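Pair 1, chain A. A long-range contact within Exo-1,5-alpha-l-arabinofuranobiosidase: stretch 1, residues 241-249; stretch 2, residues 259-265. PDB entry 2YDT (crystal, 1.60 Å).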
# COMPACT_ATOMS: atom_id res chain seq x y z
N TYR A 241 7.14 -8.33 -21.21
CA TYR A 241 7.40 -7.49 -19.99
C TYR A 241 6.30 -7.79 -18.96
O TYR A 241 5.11 -7.76 -19.29
CB TYR A 241 7.41 -6.01 -20.38
CG TYR A 241 8.01 -5.05 -19.34
CD1 TYR A 241 9.30 -4.57 -19.47
CD2 TYR A 241 7.28 -4.67 -18.23
CE1 TYR A 241 9.85 -3.71 -18.52
CE2 TYR A 241 7.82 -3.81 -17.28
CZ TYR A 241 9.08 -3.32 -17.44
OH TYR A 241 9.64 -2.48 -16.50
N TRP A 242 6.67 -8.11 -17.72
CA TRP A 242 5.68 -8.33 -16.70
C TRP A 242 6.16 -7.84 -15.32
O TRP A 242 7.26 -7.28 -15.23
CB TRP A 242 5.22 -9.80 -16.64
CG TRP A 242 6.19 -10.79 -16.09
CD1 TRP A 242 7.53 -10.82 -16.28
CD2 TRP A 242 5.88 -11.93 -15.28
NE1 TRP A 242 8.08 -11.87 -15.61
CE2 TRP A 242 7.09 -12.60 -15.03
CE3 TRP A 242 4.70 -12.43 -14.74
CZ2 TRP A 242 7.16 -13.74 -14.24
CZ3 TRP A 242 4.76 -13.59 -14.00
CH2 TRP A 242 5.99 -14.23 -13.75
N PHE A 243 5.30 -7.98 -14.33
CA PHE A 243 5.49 -7.40 -12.99
C PHE A 243 5.38 -8.46 -11.89
O PHE A 243 4.59 -8.33 -10.95
CB PHE A 243 4.44 -6.28 -12.79
CG PHE A 243 4.55 -5.11 -13.77
CD1 PHE A 243 5.24 -3.95 -13.44
CD2 PHE A 243 3.97 -5.19 -15.02
CE1 PHE A 243 5.35 -2.90 -14.36
CE2 PHE A 243 4.07 -4.14 -15.91
CZ PHE A 243 4.74 -3.00 -15.58
N PRO A 244 6.22 -9.50 -11.92
CA PRO A 244 6.14 -10.53 -10.89
C PRO A 244 6.42 -10.02 -9.47
O PRO A 244 7.19 -9.07 -9.29
CB PRO A 244 7.22 -11.53 -11.33
CG PRO A 244 8.19 -10.72 -12.07
CD PRO A 244 7.35 -9.72 -12.84
N VAL A 245 5.73 -10.58 -8.49
CA VAL A 245 5.94 -10.22 -7.09
C VAL A 245 7.28 -10.78 -6.58
O VAL A 245 7.51 -12.01 -6.62
CB VAL A 245 4.78 -10.60 -6.19
CG1 VAL A 245 5.03 -10.11 -4.74
CG2 VAL A 245 3.45 -10.01 -6.74
N TYR A 246 8.15 -9.88 -6.11
CA TYR A 246 9.43 -10.25 -5.50
C TYR A 246 9.48 -9.71 -4.08
O TYR A 246 8.72 -8.82 -3.68
CB TYR A 246 10.62 -9.72 -6.30
CG TYR A 246 11.11 -10.58 -7.44
CD1 TYR A 246 10.29 -10.90 -8.51
CD2 TYR A 246 12.43 -11.06 -7.46
CE1 TYR A 246 10.77 -11.70 -9.57
CE2 TYR A 246 12.89 -11.85 -8.50
CZ TYR A 246 12.06 -12.14 -9.56
OH TYR A 246 12.53 -12.91 -10.63
N TYR A 247 10.40 -10.26 -3.30
CA TYR A 247 10.63 -9.81 -1.94
C TYR A 247 12.09 -9.95 -1.52
O TYR A 247 12.87 -10.66 -2.13
CB TYR A 247 9.70 -10.52 -0.96
CG TYR A 247 9.95 -12.00 -0.76
CD1 TYR A 247 10.77 -12.49 0.27
CD2 TYR A 247 9.42 -12.91 -1.67
CE1 TYR A 247 10.95 -13.88 0.44
CE2 TYR A 247 9.62 -14.25 -1.53
CZ TYR A 247 10.40 -14.72 -0.48
OH TYR A 247 10.56 -16.07 -0.36
N ARG A 248 12.43 -9.23 -0.46
CA ARG A 248 13.72 -9.27 0.18
C ARG A 248 13.53 -9.36 1.69
O ARG A 248 12.52 -8.89 2.24
CB ARG A 248 14.54 -8.02 -0.18
CG ARG A 248 14.85 -7.91 -1.67
CD ARG A 248 15.59 -6.69 -2.04
NE ARG A 248 15.78 -6.60 -3.49
CZ ARG A 248 16.80 -5.99 -4.08
NH1 ARG A 248 17.72 -5.37 -3.36
NH2 ARG A 248 16.92 -5.96 -5.40
N LEU A 249 14.53 -9.92 2.38
CA LEU A 249 14.50 -10.05 3.84
C LEU A 249 15.69 -9.35 4.48
O LEU A 249 16.83 -9.43 3.97
CB LEU A 249 14.53 -11.54 4.23
CG LEU A 249 13.41 -12.38 3.66
CD1 LEU A 249 13.72 -13.87 3.70
CD2 LEU A 249 12.11 -12.07 4.40
N LYS A 259 20.35 -7.01 -0.18
CA LYS A 259 19.84 -8.32 0.13
C LYS A 259 19.42 -9.02 -1.14
O LYS A 259 18.93 -8.39 -2.07
CB LYS A 259 18.67 -8.23 1.10
CG LYS A 259 18.99 -7.47 2.41
CD LYS A 259 20.17 -8.13 3.13
CE LYS A 259 20.28 -7.65 4.56
NZ LYS A 259 20.56 -6.20 4.69
N ALA A 260 19.54 -10.34 -1.13
CA ALA A 260 19.12 -11.15 -2.27
C ALA A 260 17.63 -10.99 -2.50
O ALA A 260 16.85 -10.78 -1.56
CB ALA A 260 19.44 -12.62 -2.01
N HIS A 261 17.21 -11.08 -3.76
CA HIS A 261 15.80 -11.02 -4.07
C HIS A 261 15.22 -12.43 -4.28
O HIS A 261 15.96 -13.40 -4.54
CB HIS A 261 15.49 -10.08 -5.25
CG HIS A 261 16.03 -10.49 -6.60
ND1 HIS A 261 16.12 -9.60 -7.64
CD2 HIS A 261 16.52 -11.67 -7.07
CE1 HIS A 261 16.63 -10.21 -8.70
NE2 HIS A 261 16.90 -11.46 -8.37
N HIS A 262 13.91 -12.52 -4.15
CA HIS A 262 13.18 -13.78 -4.27
C HIS A 262 11.85 -13.57 -4.97
O HIS A 262 11.07 -12.75 -4.52
CB HIS A 262 12.90 -14.38 -2.92
CG HIS A 262 14.12 -14.58 -2.08
ND1 HIS A 262 14.96 -15.67 -2.25
CD2 HIS A 262 14.67 -13.83 -1.09
CE1 HIS A 262 15.96 -15.58 -1.39
NE2 HIS A 262 15.81 -14.48 -0.69
N GLN A 263 11.57 -14.34 -6.01
CA GLN A 263 10.24 -14.37 -6.59
C GLN A 263 9.30 -15.18 -5.74
O GLN A 263 9.69 -16.23 -5.21
CB GLN A 263 10.28 -15.04 -7.99
CG GLN A 263 8.97 -14.93 -8.72
CD GLN A 263 9.04 -15.57 -10.11
OE1 GLN A 263 10.12 -16.10 -10.50
NE2 GLN A 263 7.96 -15.48 -10.86
N ILE A 264 8.04 -14.74 -5.61
CA ILE A 264 7.02 -15.56 -4.98
C ILE A 264 6.46 -16.52 -6.00
O ILE A 264 5.93 -16.11 -7.02
CB ILE A 264 5.82 -14.76 -4.40
CG1 ILE A 264 6.29 -13.87 -3.28
CG2 ILE A 264 4.73 -15.75 -3.86
CD1 ILE A 264 5.15 -13.08 -2.54
N VAL A 265 6.61 -17.82 -5.74
CA VAL A 265 6.01 -18.88 -6.57
C VAL A 265 5.38 -19.86 -5.59
O VAL A 265 6.07 -20.34 -4.70
CB VAL A 265 7.08 -19.60 -7.44
CG1 VAL A 265 6.43 -20.69 -8.34
CG2 VAL A 265 7.85 -18.63 -8.35
O HOH W 1 10.74 -13.51 -12.50
O HOH W 2 16.51 -11.50 0.97

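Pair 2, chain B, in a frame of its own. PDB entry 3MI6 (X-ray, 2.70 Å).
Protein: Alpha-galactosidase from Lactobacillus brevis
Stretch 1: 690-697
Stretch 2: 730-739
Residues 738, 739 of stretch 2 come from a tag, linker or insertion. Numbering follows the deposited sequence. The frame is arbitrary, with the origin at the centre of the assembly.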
# COMPACT_ATOMS: atom_id res chain seq x y z
N ASN B 690 16.37 -26.23 22.27
CA ASN B 690 16.88 -27.59 22.40
C ASN B 690 16.21 -28.37 23.51
O ASN B 690 16.68 -29.47 23.87
CB ASN B 690 18.40 -27.59 22.65
CG ASN B 690 19.19 -26.89 21.57
OD1 ASN B 690 18.99 -27.12 20.38
ND2 ASN B 690 20.11 -26.02 21.98
N GLN B 691 15.15 -27.81 24.08
CA GLN B 691 14.39 -28.49 25.13
C GLN B 691 13.27 -29.32 24.49
O GLN B 691 12.69 -28.92 23.48
CB GLN B 691 13.81 -27.48 26.13
CG GLN B 691 12.75 -28.04 27.10
CD GLN B 691 13.32 -28.90 28.23
OE1 GLN B 691 14.24 -28.49 28.94
NE2 GLN B 691 12.75 -30.08 28.42
N ARG B 692 12.99 -30.48 25.06
CA ARG B 692 11.92 -31.31 24.53
C ARG B 692 10.62 -31.02 25.27
O ARG B 692 10.61 -30.93 26.49
CB ARG B 692 12.31 -32.77 24.62
CG ARG B 692 13.52 -33.09 23.75
CD ARG B 692 13.88 -34.53 23.82
NE ARG B 692 13.97 -34.93 25.21
CZ ARG B 692 13.90 -36.19 25.62
NH1 ARG B 692 13.77 -37.17 24.73
NH2 ARG B 692 13.98 -36.45 26.92
N TYR B 693 9.52 -30.88 24.51
CA TYR B 693 8.21 -30.54 25.08
C TYR B 693 7.12 -31.49 24.61
O TYR B 693 7.30 -32.24 23.64
CB TYR B 693 7.76 -29.15 24.67
CG TYR B 693 8.67 -27.99 25.02
CD1 TYR B 693 8.47 -27.26 26.19
CD2 TYR B 693 9.68 -27.59 24.17
CE1 TYR B 693 9.27 -26.18 26.50
CE2 TYR B 693 10.49 -26.51 24.48
CZ TYR B 693 10.27 -25.80 25.64
OH TYR B 693 11.08 -24.73 25.96
N GLN B 694 5.98 -31.45 25.30
CA GLN B 694 4.77 -32.16 24.87
C GLN B 694 3.61 -31.20 24.95
O GLN B 694 3.59 -30.26 25.78
CB GLN B 694 4.49 -33.38 25.76
CG GLN B 694 5.58 -34.42 25.69
CD GLN B 694 5.17 -35.81 26.20
OE1 GLN B 694 4.64 -35.95 27.32
NE2 GLN B 694 5.42 -36.84 25.39
N ILE B 695 2.63 -31.44 24.09
CA ILE B 695 1.52 -30.54 23.97
C ILE B 695 0.16 -31.17 24.07
O ILE B 695 -0.19 -32.03 23.30
CB ILE B 695 1.46 -29.96 22.55
CG1 ILE B 695 2.79 -29.28 22.28
CG2 ILE B 695 0.22 -29.08 22.43
CD1 ILE B 695 2.92 -28.80 20.90
N ASN B 696 -0.50 -30.83 25.16
CA ASN B 696 -1.79 -31.37 25.52
C ASN B 696 -1.59 -32.85 25.56
O ASN B 696 -0.59 -33.29 25.99
CB ASN B 696 -2.86 -30.99 24.51
CG ASN B 696 -2.95 -29.52 24.28
OD1 ASN B 696 -2.71 -28.75 25.14
ND2 ASN B 696 -3.32 -29.14 23.12
N ASP B 697 -2.56 -33.60 25.12
CA ASP B 697 -2.53 -35.05 25.27
C ASP B 697 -1.85 -35.75 24.07
O ASP B 697 -1.92 -36.98 23.94
CB ASP B 697 -3.95 -35.58 25.45
CG ASP B 697 -4.89 -35.14 24.33
OD1 ASP B 697 -4.48 -34.31 23.47
OD2 ASP B 697 -6.04 -35.63 24.30
N GLN B 730 -8.66 -22.75 20.22
CA GLN B 730 -7.76 -23.87 20.39
C GLN B 730 -6.68 -23.49 21.41
O GLN B 730 -5.94 -22.52 21.23
CB GLN B 730 -7.15 -24.22 19.04
CG GLN B 730 -8.17 -24.74 18.05
CD GLN B 730 -7.86 -24.36 16.61
OE1 GLN B 730 -7.50 -23.22 16.30
NE2 GLN B 730 -8.04 -25.30 15.71
N LEU B 731 -6.63 -24.25 22.50
CA LEU B 731 -5.71 -24.05 23.60
C LEU B 731 -4.60 -25.08 23.53
O LEU B 731 -4.83 -26.22 23.14
CB LEU B 731 -6.47 -24.24 24.90
CG LEU B 731 -6.37 -23.23 26.03
CD1 LEU B 731 -6.66 -21.80 25.57
CD2 LEU B 731 -7.35 -23.66 27.10
N PHE B 732 -3.40 -24.67 23.91
CA PHE B 732 -2.21 -25.50 23.82
C PHE B 732 -1.37 -25.41 25.10
O PHE B 732 -0.62 -24.46 25.29
CB PHE B 732 -1.36 -25.03 22.66
CG PHE B 732 -2.04 -25.12 21.33
CD1 PHE B 732 -2.12 -26.33 20.65
CD2 PHE B 732 -2.59 -23.99 20.73
CE1 PHE B 732 -2.74 -26.41 19.42
CE2 PHE B 732 -3.21 -24.08 19.49
CZ PHE B 732 -3.29 -25.28 18.84
N VAL B 733 -1.51 -26.40 25.98
CA VAL B 733 -0.69 -26.48 27.19
C VAL B 733 0.65 -27.17 26.91
O VAL B 733 0.69 -28.36 26.56
CB VAL B 733 -1.42 -27.26 28.29
CG1 VAL B 733 -0.60 -27.30 29.55
CG2 VAL B 733 -2.80 -26.65 28.54
N VAL B 734 1.74 -26.43 27.08
CA VAL B 734 3.06 -26.94 26.72
C VAL B 734 3.86 -27.31 27.96
O VAL B 734 4.14 -26.46 28.79
CB VAL B 734 3.85 -25.89 25.92
CG1 VAL B 734 5.22 -26.43 25.57
CG2 VAL B 734 3.09 -25.51 24.66
N THR B 735 4.22 -28.58 28.07
CA THR B 735 4.99 -29.06 29.21
C THR B 735 6.36 -29.54 28.76
O THR B 735 6.48 -30.32 27.81
CB THR B 735 4.32 -30.27 29.90
OG1 THR B 735 3.00 -29.92 30.34
CG2 THR B 735 5.14 -30.73 31.11
N ALA B 736 7.39 -29.10 29.47
CA ALA B 736 8.74 -29.62 29.26
C ALA B 736 8.89 -31.07 29.75
O ALA B 736 8.44 -31.44 30.85
CB ALA B 736 9.78 -28.71 29.91
N ILE B 737 9.51 -31.90 28.92
CA ILE B 737 9.92 -33.22 29.33
C ILE B 737 11.28 -33.11 30.03
O ILE B 737 12.28 -32.73 29.41
CB ILE B 737 10.00 -34.22 28.14
CG1 ILE B 737 8.60 -34.53 27.60
CG2 ILE B 737 10.64 -35.54 28.56
CD1 ILE B 737 8.48 -35.91 26.95
N LEU B 738 11.30 -33.44 31.32
CA LEU B 738 12.54 -33.44 32.10
C LEU B 738 12.98 -34.88 32.40
O LEU B 738 12.29 -35.62 33.10
CB LEU B 738 12.34 -32.68 33.40
CG LEU B 738 11.69 -31.32 33.22
CD1 LEU B 738 11.21 -30.84 34.55
CD2 LEU B 738 12.65 -30.33 32.57
N GLU B 739 14.14 -35.25 31.86
CA GLU B 739 14.76 -36.55 32.12
C GLU B 739 16.11 -36.53 31.44
O GLU B 739 16.33 -35.73 30.54
CB GLU B 739 13.87 -37.69 31.59

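Fourteen central residues of the two pairs superpose on N, CA and C with an RMSD of 0.7 Å, and the common element is an antiparallel two-strand ladder. Its centre is the non-hydrogen-bonded pair Tyr A246 with Gln A263 in pair 1, matched by Tyr B693 with Ala B736 in pair 2; the CA-CA distance is 4.3 Å in both. The next rung is hydrogen-bonded: Tyr A247 with His A262, matched by Gln B694 with Thr B735, each at 5.3 Å between CA atoms.

The backbone bonds follow this register. Ile A264 N donates to Val A245 O at 3.0 Å, as Ile B737 N does to Arg B692 O at 2.8 Å. Tyr A247 N to His A262 O and His A262 N to Tyr A247 O, both 2.9 Å, correspond to Gln B694 N to Thr B735 O (2.8 Å) and Thr B735 N to Gln B694 O (2.9 Å). The angles at hydrogen in this second rung are 150° and 132° in pair 1 but 158° and 171° in pair 2, so the reciprocal bonds are straighter in pair 2.

The matched tyrosines share the m rotamer, yet their surroundings differ. Gln A263 CB lies 3.9 Å from the centroid of the Tyr A246 ring, over its face, while the ring's edge points at the face of His A261, with planes at 70°. At the position of His A261, pair 2 has Val B734, whose CG1 approaches Tyr B693 CD1 at 3.4 Å; Ala B736 CB is 4.2 Å from that same CD1. An aromatic contact is thus replaced by an aliphatic one. The longer Gln A263 also reaches a water, which donates a weak bond to its OE1 and also bonds Tyr A246 OH.

On the other face, Tyr A247 covers its neighbour: His A262 CB sits 3.7 Å from the Tyr A247 ring centroid, and Tyr A247 CD2 meets Ile A264 CG1 at 3.6 Å. The matched Gln B694 has no ring, but its extended chain brings CD to 3.4 Å from Ile B737 CD1. The isoleucines coincide closely, their side-chain centres 0.6 Å apart, so two different partners pack against the same residue type.

Beyond the shared core the ladders diverge. Leu A249 and Asn B696 match at CA within 1.6 Å. A water accepts from Leu A249 N and donates to Ala A260 O, whereas Asn B696 N bonds Val B733 O directly at 3.1 Å and its OD1 accepts from Val B733 N at 2.8 Å.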